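Side-chain contacts in BexL (Amycolatopsis orientalis, PDB 4XRW), which probably acts as a two-domain aromatase/cyclase, closing and aromatising rings of the polyketide chain on the way to BE-7585A: residues A[189-194]-A[199-204]; A[209-214]-A[219-224]; A[236-239]-A[245-248]. One frame throughout, in Å; residues are numbered along the deposited sequence.

Contact 1 (A[189-194]-A[199-204]); sequences YDFVDQ and AERLPH
The Phe191 ring has the CD2 methyl of Leu202 at its edge, near the ring plane and 3.9 Å from CZ, and a water standing above one face, displaced toward the rim. Its plane and that of the Arg201 guanidinium are only 11° apart. NH1 of Arg201 reaches CD2 of Phe191 at 3.8 Å from an oblique direction, as the two side chains slide past one another in opposite senses. The aliphatic part of the arginine also packs here, with CD of Arg201 3.8 Å from CE2 of Phe191. Phe191 extends from helix 185-193 with CG anti to the backbone N (chi1 -178°), which carries the ring across to the end of helix 198-201. It also touches Ala321 and His324 of the long C-terminal helix 299-326.

No direct hydrogen bond joins the segments; water does that work. The water over the ring donates to Phe191 O, at 2.7 Å, and to Gln194 O. The same water accepts from Arg201 NH1 at 2.9 Å. A second water accepts from Arg201 NH2 and donates to Gln194 OE1. The arginine is therefore tied, through solvent, to carbonyls at and just beyond the C-terminal end of helix 185-193, where its positive charge would probably be favoured by the helix dipole.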
loop_
_atom_site.group_PDB
_atom_site.type_symbol
_atom_site.label_atom_id
_atom_site.label_comp_id
_atom_site.label_asym_id
_atom_site.label_seq_id
_atom_site.Cartn_x
_atom_site.Cartn_y
_atom_site.Cartn_z
ATOM N N TYR A 189 5.939 -6.728 -19.049
ATOM C CA TYR A 189 6.048 -7.084 -17.627
ATOM C C TYR A 189 7.491 -7.297 -17.193
ATOM O O TYR A 189 7.930 -6.745 -16.186
ATOM C CB TYR A 189 5.243 -8.357 -17.346
ATOM C CG TYR A 189 5.422 -8.918 -15.941
ATOM C CD1 TYR A 189 4.594 -8.496 -14.892
ATOM C CD2 TYR A 189 6.419 -9.828 -15.666
ATOM C CE1 TYR A 189 4.767 -9.013 -13.587
ATOM C CE2 TYR A 189 6.600 -10.342 -14.389
ATOM C CZ TYR A 189 5.763 -9.935 -13.362
ATOM O OH TYR A 189 5.952 -10.458 -12.109
ATOM N N ASP A 190 8.230 -8.156 -17.919
ATOM C CA ASP A 190 9.605 -8.467 -17.561
ATOM C C ASP A 190 10.466 -7.226 -17.501
ATOM O O ASP A 190 11.342 -7.120 -16.652
ATOM C CB ASP A 190 10.254 -9.455 -18.542
ATOM C CG ASP A 190 9.734 -10.906 -18.393
ATOM O OD1 ASP A 190 9.090 -11.264 -17.376
ATOM O OD2 ASP A 190 9.994 -11.701 -19.320
ATOM N N PHE A 191 10.265 -6.285 -18.414
ATOM C CA PHE A 191 11.049 -5.053 -18.383
ATOM C C PHE A 191 10.846 -4.279 -17.060
ATOM O O PHE A 191 11.798 -3.744 -16.500
ATOM C CB PHE A 191 10.677 -4.148 -19.577
ATOM C CG PHE A 191 11.465 -2.882 -19.654
ATOM C CD1 PHE A 191 11.070 -1.729 -18.970
ATOM C CD2 PHE A 191 12.623 -2.822 -20.422
ATOM C CE1 PHE A 191 11.798 -0.577 -19.039
ATOM C CE2 PHE A 191 13.359 -1.665 -20.498
ATOM C CZ PHE A 191 12.948 -0.527 -19.823
ATOM N N VAL A 192 9.609 -4.207 -16.595
ATOM C CA VAL A 192 9.308 -3.470 -15.339
ATOM C C VAL A 192 9.653 -4.310 -14.073
ATOM O O VAL A 192 10.090 -3.765 -13.058
ATOM C CB VAL A 192 7.838 -3.036 -15.302
ATOM C CG1 VAL A 192 7.577 -2.236 -14.115
ATOM C CG2 VAL A 192 7.507 -2.190 -16.577
ATOM N N ASP A 193 9.474 -5.617 -14.159
ATOM C CA ASP A 193 9.798 -6.532 -13.050
ATOM C C ASP A 193 11.301 -6.559 -12.766
ATOM O O ASP A 193 11.743 -6.505 -11.613
ATOM C CB ASP A 193 9.298 -7.935 -13.388
ATOM C CG ASP A 193 9.552 -8.958 -12.280
ATOM O OD1 ASP A 193 9.241 -8.680 -11.102
ATOM O OD2 ASP A 193 10.045 -10.054 -12.618
ATOM N N GLN A 194 12.101 -6.653 -13.825
ATOM C CA GLN A 194 13.535 -6.805 -13.684
ATOM C C GLN A 194 14.222 -5.469 -13.471
ATOM O O GLN A 194 15.005 -4.953 -14.315
ATOM C CB GLN A 194 14.096 -7.556 -14.912
ATOM C CG GLN A 194 13.501 -8.936 -15.019
ATOM C CD GLN A 194 13.958 -9.720 -16.242
ATOM O OE1 GLN A 194 15.024 -9.475 -16.795
ATOM N NE2 GLN A 194 13.144 -10.669 -16.653
ATOM N N ALA A 199 19.432 0.497 -14.171
ATOM C CA ALA A 199 20.544 1.433 -14.238
ATOM C C ALA A 199 21.162 1.431 -15.649
ATOM O O ALA A 199 21.765 2.417 -16.037
ATOM C CB ALA A 199 21.607 1.116 -13.198
ATOM N N GLU A 200 20.987 0.350 -16.400
ATOM C CA GLU A 200 21.530 0.283 -17.769
ATOM C C GLU A 200 20.452 0.581 -18.820
ATOM O O GLU A 200 20.775 0.859 -19.983
ATOM C CB GLU A 200 22.214 -1.077 -18.009
ATOM C CG GLU A 200 21.330 -2.256 -18.312
ATOM C CD GLU A 200 21.828 -3.598 -17.699
ATOM O OE1 GLU A 200 21.882 -4.613 -18.451
ATOM O OE2 GLU A 200 22.129 -3.652 -16.473
ATOM N N ARG A 201 19.182 0.592 -18.414
ATOM C CA ARG A 201 18.057 0.712 -19.375
ATOM C C ARG A 201 17.263 2.000 -19.276
ATOM O O ARG A 201 16.521 2.327 -20.207
ATOM C CB ARG A 201 17.087 -0.460 -19.221
ATOM C CG ARG A 201 17.685 -1.809 -19.527
ATOM C CD ARG A 201 16.759 -2.911 -19.209
ATOM N NE ARG A 201 17.222 -4.157 -19.796
ATOM C CZ ARG A 201 16.508 -5.279 -19.877
ATOM N NH1 ARG A 201 15.277 -5.350 -19.375
ATOM N NH2 ARG A 201 17.021 -6.339 -20.472
ATOM N N LEU A 202 17.394 2.735 -18.170
ATOM C CA LEU A 202 16.660 3.960 -17.990
ATOM C C LEU A 202 17.595 5.137 -17.714
ATOM O O LEU A 202 18.524 5.019 -16.918
ATOM C CB LEU A 202 15.641 3.831 -16.851
ATOM C CG LEU A 202 14.568 2.751 -16.987
ATOM C CD1 LEU A 202 13.750 2.706 -15.705
ATOM C CD2 LEU A 202 13.638 2.948 -18.168
ATOM N N PRO A 203 17.372 6.265 -18.392
ATOM C CA PRO A 203 18.415 7.307 -18.288
ATOM C C PRO A 203 18.445 8.048 -16.940
ATOM O O PRO A 203 19.467 8.615 -16.576
ATOM C CB PRO A 203 18.067 8.275 -19.425
ATOM C CG PRO A 203 16.658 7.974 -19.813
ATOM C CD PRO A 203 16.401 6.541 -19.468
ATOM N N HIS A 204 17.331 8.057 -16.234
ATOM C CA HIS A 204 17.240 8.798 -14.977
ATOM C C HIS A 204 17.728 7.960 -13.758
ATOM O O HIS A 204 17.859 8.482 -12.644
ATOM C CB HIS A 204 15.791 9.304 -14.773
ATOM C CG HIS A 204 14.713 8.262 -14.959
ATOM N ND1 HIS A 204 14.069 7.669 -13.891
ATOM C CD2 HIS A 204 14.139 7.741 -16.079
ATOM C CE1 HIS A 204 13.165 6.814 -14.340
ATOM N NE2 HIS A 204 13.179 6.847 -15.662
HETATM O O HOH W 1 14.459 -4.044 -16.908
HETATM O O HOH W 2 16.038 -8.952 -19.812
#

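Contact 2 (A[209-214]-A[219-224]); sequences DLREPS and VLRMDT
Asp209, Leu210 and Arg211 pair with Arg221, Leu220 and Val219 in a beta hairpin, strands 205-212 and 217-225, at one margin of the antiparallel sheet of this helix-grip domain. The strand axes run at 176°. Backbone bonds come in two reciprocal pairs: Asp209 with Arg221, and Arg211 with Val219, where Arg211 N to Val219 O is almost straight at 178°. Leu210 and Leu220 form the non-hydrogen-bonded pair between them.

The apolar contact lies on the leucine face, where CD1 of Leu210 meets CD1 of Leu220 at 4.0 Å. Trp198, Ala195 and Arg238 also touch Leu220, so this face looks toward the helix 198-201 side.

The other face carries the charges together with the buried Val219, across whose CB the CD of Arg211 lies at 4.2 Å. Arg211 grips Asp209 side-on: NE bonds to OD1 at 3.2 Å, OD1 being met from above the carboxylate plane, while NH2 reaches OD2 at 3.0 Å on its syn side. A bend at chi2 (119°) turns the guanidinium back along its own strand to make this salt bridge. Arg221 lies alongside Asp209, but its NE is 4.2 Å from OD2, too far for a salt bridge; its NH1 pairs instead with Glu235 on the next strand. Replacing Asp209 by an alanine would probably leave the Arg211 guanidinium without its carboxylate mate, free to turn and facing the positive Arg221 with less compensation.

A water accepts from Arg221 NE in the guanidinium plane and donates weakly to Asp209 OD2. Against the flat of the other arginine, CD of Arg221 sits over the centre of the Arg211 guanidinium, 3.6 Å above its plane.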
loop_
_atom_site.group_PDB
_atom_site.type_symbol
_atom_site.label_atom_id
_atom_site.label_comp_id
_atom_site.label_asym_id
_atom_site.label_seq_id
_atom_site.Cartn_x
_atom_site.Cartn_y
_atom_site.Cartn_z
ATOM N N ASP A 209 19.443 -1.173 -6.152
ATOM C CA ASP A 209 19.696 -2.122 -5.076
ATOM C C ASP A 209 18.379 -2.853 -4.898
ATOM O O ASP A 209 17.500 -2.388 -4.148
ATOM C CB ASP A 209 20.190 -1.357 -3.825
ATOM C CG ASP A 209 20.293 -2.206 -2.568
ATOM O OD1 ASP A 209 20.242 -3.455 -2.649
ATOM O OD2 ASP A 209 20.430 -1.573 -1.475
ATOM N N LEU A 210 18.185 -3.927 -5.682
ATOM C CA LEU A 210 16.952 -4.715 -5.674
ATOM C C LEU A 210 17.098 -5.965 -4.812
ATOM O O LEU A 210 17.924 -6.829 -5.090
ATOM C CB LEU A 210 16.545 -5.132 -7.088
ATOM C CG LEU A 210 15.301 -6.016 -7.218
ATOM C CD1 LEU A 210 14.066 -5.316 -6.710
ATOM C CD2 LEU A 210 15.081 -6.457 -8.644
ATOM N N ARG A 211 16.290 -6.059 -3.762
ATOM C CA ARG A 211 16.304 -7.230 -2.898
ATOM C C ARG A 211 15.060 -8.020 -3.183
ATOM O O ARG A 211 13.980 -7.441 -3.237
ATOM C CB ARG A 211 16.360 -6.844 -1.434
ATOM C CG ARG A 211 17.606 -6.059 -1.007
ATOM C CD ARG A 211 17.208 -4.708 -0.484
ATOM N NE ARG A 211 18.338 -3.824 -0.145
ATOM C CZ ARG A 211 18.470 -3.201 1.018
ATOM N NH1 ARG A 211 17.541 -3.349 1.973
ATOM N NH2 ARG A 211 19.519 -2.403 1.219
ATOM N N GLU A 212 15.198 -9.334 -3.400
ATOM C CA GLU A 212 14.035 -10.152 -3.647
ATOM C C GLU A 212 14.055 -11.376 -2.716
ATOM O O GLU A 212 14.330 -12.476 -3.156
ATOM C CB GLU A 212 13.956 -10.552 -5.121
ATOM C CG GLU A 212 12.564 -11.085 -5.499
ATOM C CD GLU A 212 12.186 -10.922 -7.009
ATOM O OE1 GLU A 212 12.900 -10.239 -7.795
ATOM O OE2 GLU A 212 11.133 -11.479 -7.395
ATOM N N PRO A 213 13.705 -11.170 -1.430
ATOM C CA PRO A 213 13.822 -12.204 -0.396
ATOM C C PRO A 213 13.015 -13.464 -0.725
ATOM O O PRO A 213 13.491 -14.574 -0.514
ATOM C CB PRO A 213 13.277 -11.505 0.854
ATOM C CG PRO A 213 12.308 -10.503 0.335
ATOM C CD PRO A 213 12.970 -9.991 -0.919
ATOM N N SER A 214 11.826 -13.282 -1.274
ATOM C CA SER A 214 10.990 -14.392 -1.717
ATOM C C SER A 214 10.367 -14.022 -3.056
ATOM O O SER A 214 10.202 -12.841 -3.337
ATOM C CB SER A 214 9.922 -14.702 -0.682
ATOM O OG SER A 214 9.245 -13.533 -0.259
ATOM N N VAL A 219 12.083 -5.481 -2.551
ATOM C CA VAL A 219 12.407 -4.226 -1.925
ATOM C C VAL A 219 13.318 -3.524 -2.924
ATOM O O VAL A 219 14.427 -3.968 -3.196
ATOM C CB VAL A 219 13.070 -4.397 -0.553
ATOM C CG1 VAL A 219 13.403 -3.039 0.024
ATOM C CG2 VAL A 219 12.135 -5.171 0.362
ATOM N N LEU A 220 12.787 -2.482 -3.530
ATOM C CA LEU A 220 13.493 -1.790 -4.622
ATOM C C LEU A 220 14.010 -0.485 -4.091
ATOM O O LEU A 220 13.246 0.393 -3.733
ATOM C CB LEU A 220 12.559 -1.593 -5.808
ATOM C CG LEU A 220 13.097 -0.769 -6.967
ATOM C CD1 LEU A 220 14.391 -1.391 -7.495
ATOM C CD2 LEU A 220 11.994 -0.725 -8.037
ATOM N N ARG A 221 15.331 -0.389 -3.984
ATOM C CA ARG A 221 15.977 0.848 -3.679
ATOM C C ARG A 221 16.695 1.330 -4.908
ATOM O O ARG A 221 17.394 0.549 -5.565
ATOM C CB ARG A 221 16.944 0.701 -2.518
ATOM C CG ARG A 221 16.244 0.325 -1.255
ATOM C CD ARG A 221 17.273 0.082 -0.134
ATOM N NE ARG A 221 17.982 1.313 0.242
ATOM C CZ ARG A 221 17.588 2.149 1.216
ATOM N NH1 ARG A 221 16.489 1.919 1.910
ATOM N NH2 ARG A 221 18.302 3.218 1.491
ATOM N N MET A 222 16.473 2.584 -5.249
ATOM C CA MET A 222 17.153 3.103 -6.438
ATOM C C MET A 222 17.549 4.543 -6.323
ATOM O O MET A 222 16.955 5.306 -5.585
ATOM C CB MET A 222 16.301 2.877 -7.671
ATOM C CG MET A 222 14.955 3.425 -7.652
ATOM S SD MET A 222 14.082 2.782 -9.116
ATOM C CE MET A 222 13.841 4.287 -10.036
ATOM N N ASP A 223 18.636 4.853 -7.030
ATOM C CA ASP A 223 19.194 6.177 -7.152
ATOM C C ASP A 223 18.767 6.804 -8.452
ATOM O O ASP A 223 18.941 6.203 -9.532
ATOM C CB ASP A 223 20.712 6.118 -7.124
ATOM C CG ASP A 223 21.272 5.922 -5.747
ATOM O OD1 ASP A 223 20.507 5.711 -4.768
ATOM O OD2 ASP A 223 22.504 5.961 -5.648
ATOM N N THR A 224 18.191 7.985 -8.358
ATOM C CA THR A 224 17.699 8.682 -9.536
ATOM C C THR A 224 18.190 10.120 -9.564
ATOM O O THR A 224 18.564 10.665 -8.537
ATOM C CB THR A 224 16.203 8.711 -9.581
ATOM O OG1 THR A 224 15.715 9.269 -8.355
ATOM C CG2 THR A 224 15.664 7.316 -9.738
HETATM O O HOH W 3 20.327 1.787 -1.593
#

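Contact 3 (A[236-239]-A[245-248])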
loop_
_atom_site.group_PDB
_atom_site.type_symbol
_atom_site.label_atom_id
_atom_site.label_comp_id
_atom_site.label_asym_id
_atom_site.label_seq_id
_atom_site.Cartn_x
_atom_site.Cartn_y
_atom_site.Cartn_z
ATOM N N SER A 236 10.864 1.414 -2.431
ATOM C CA SER A 236 9.495 0.936 -2.470
ATOM C C SER A 236 9.458 -0.577 -2.290
ATOM O O SER A 236 10.454 -1.272 -2.536
ATOM C CB SER A 236 8.840 1.313 -3.790
ATOM O OG SER A 236 9.567 0.686 -4.844
ATOM N N VAL A 237 8.306 -1.086 -1.877
ATOM C CA VAL A 237 8.091 -2.522 -1.792
ATOM C C VAL A 237 7.078 -2.879 -2.880
ATOM O O VAL A 237 6.060 -2.185 -3.025
ATOM C CB VAL A 237 7.592 -2.933 -0.394
ATOM C CG1 VAL A 237 7.150 -4.382 -0.397
ATOM C CG2 VAL A 237 8.682 -2.674 0.639
ATOM N N ARG A 238 7.402 -3.869 -3.699
ATOM C CA ARG A 238 6.566 -4.267 -4.822
ATOM C C ARG A 238 6.126 -5.725 -4.694
ATOM O O ARG A 238 6.868 -6.588 -4.226
ATOM C CB ARG A 238 7.324 -4.067 -6.162
ATOM C CG ARG A 238 8.085 -2.779 -6.215
ATOM C CD ARG A 238 8.357 -2.307 -7.667
ATOM N NE ARG A 238 9.091 -3.333 -8.402
ATOM C CZ ARG A 238 9.414 -3.256 -9.693
ATOM N NH1 ARG A 238 9.049 -2.214 -10.402
ATOM N NH2 ARG A 238 10.094 -4.231 -10.265
ATOM N N VAL A 239 4.908 -5.961 -5.124
ATOM C CA VAL A 239 4.352 -7.274 -5.241
ATOM C C VAL A 239 4.067 -7.565 -6.730
ATOM O O VAL A 239 3.274 -6.861 -7.380
ATOM C CB VAL A 239 3.051 -7.404 -4.433
ATOM C CG1 VAL A 239 2.620 -8.828 -4.429
ATOM C CG2 VAL A 239 3.230 -6.887 -2.970
ATOM N N ARG A 245 0.574 -7.781 -13.500
ATOM C CA ARG A 245 0.427 -6.742 -12.520
ATOM C C ARG A 245 1.613 -6.651 -11.596
ATOM O O ARG A 245 2.158 -7.650 -11.187
ATOM C CB ARG A 245 -0.837 -6.988 -11.697
ATOM C CG ARG A 245 -1.184 -5.896 -10.724
ATOM C CD ARG A 245 -2.537 -6.227 -10.048
ATOM N NE ARG A 245 -2.499 -7.506 -9.339
ATOM C CZ ARG A 245 -3.545 -8.308 -9.125
ATOM N NH1 ARG A 245 -4.760 -7.986 -9.562
ATOM N NH2 ARG A 245 -3.368 -9.451 -8.466
ATOM N N ILE A 246 1.976 -5.419 -11.282
ATOM C CA ILE A 246 2.971 -5.135 -10.247
ATOM C C ILE A 246 2.406 -4.006 -9.401
ATOM O O ILE A 246 2.112 -2.908 -9.901
ATOM C CB ILE A 246 4.341 -4.725 -10.821
ATOM C CG1 ILE A 246 4.931 -5.838 -11.656
ATOM C CG2 ILE A 246 5.301 -4.332 -9.687
ATOM C CD1 ILE A 246 6.097 -5.421 -12.439
ATOM N N VAL A 247 2.203 -4.287 -8.112
ATOM C CA VAL A 247 1.646 -3.328 -7.180
ATOM C C VAL A 247 2.729 -2.871 -6.209
ATOM O O VAL A 247 3.556 -3.698 -5.798
ATOM C CB VAL A 247 0.476 -3.940 -6.346
ATOM C CG1 VAL A 247 -0.085 -2.874 -5.394
ATOM C CG2 VAL A 247 -0.623 -4.487 -7.251
ATOM N N TYR A 248 2.780 -1.598 -5.870
ATOM C CA TYR A 248 3.848 -1.143 -4.988
ATOM C C TYR A 248 3.433 -0.019 -4.078
ATOM O O TYR A 248 2.377 0.624 -4.268
ATOM C CB TYR A 248 5.092 -0.729 -5.800
ATOM C CG TYR A 248 4.886 0.452 -6.732
ATOM C CD1 TYR A 248 5.216 1.733 -6.335
ATOM C CD2 TYR A 248 4.367 0.267 -8.011
ATOM C CE1 TYR A 248 5.047 2.823 -7.196
ATOM C CE2 TYR A 248 4.190 1.347 -8.880
ATOM C CZ TYR A 248 4.521 2.620 -8.450
ATOM O OH TYR A 248 4.358 3.708 -9.277
#
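Arg238 and Tyr248 sit opposite one another as a non-hydrogen-bonded pair in the beta hairpin of strands 231-241 and 245-250, inside the sheet of the second helix-grip domain. Their side chains project from the same face and cross at a slant, guanidinium and ring planes 50° apart, and the touching is done low down: CG of Arg238 lies 3.7 Å from CB of Tyr248. With CG of Tyr248 placed between its backbone N and carbonyl carbon (chi1 64°), the ring swings away from strand 231-241 to meet Trp264 on the neighbouring strand.

Farther along the same arginine, CG2 of Ile246 lies over one guanidinium face, 4.0 Å above the plane and toward the rim. Arg238 is buried, but NH2 is satisfied by Gln218 OE1 and by Val192 O of helix 185-193, which anchors the helix to the sheet.

Val239 and Val247 point to the opposite face, where strand 54-59 of the first domain packs on both. Between these two residues the backbone closes a reciprocal pair of hydrogen bonds; the shorter, Val239 N to Val247 O, is 2.7 Å and nearly straight at 172°.

All three contacts lie in the second cyclase domain and come in series along the chain. Contact 1, on helices 185-193 and 198-201, leads into strand 205-212, where contact 2 begins; its centre is about 12 Å from that of contact 2 and 14 Å from that of contact 3. Tyr189 CE1 packs on Ile246 CG1 between contacts 1 and 3. Contacts 2 and 3, 11 Å apart between centres, belong to one seven-stranded antiparallel sheet, in which strands 217-225 and 231-241 are neighbours, joined by a probable backbone hydrogen bond, Leu220 N to Ser236 O. The series links short helices to the curved helix-grip sheet, with strand 54-59 of the first domain against the far face.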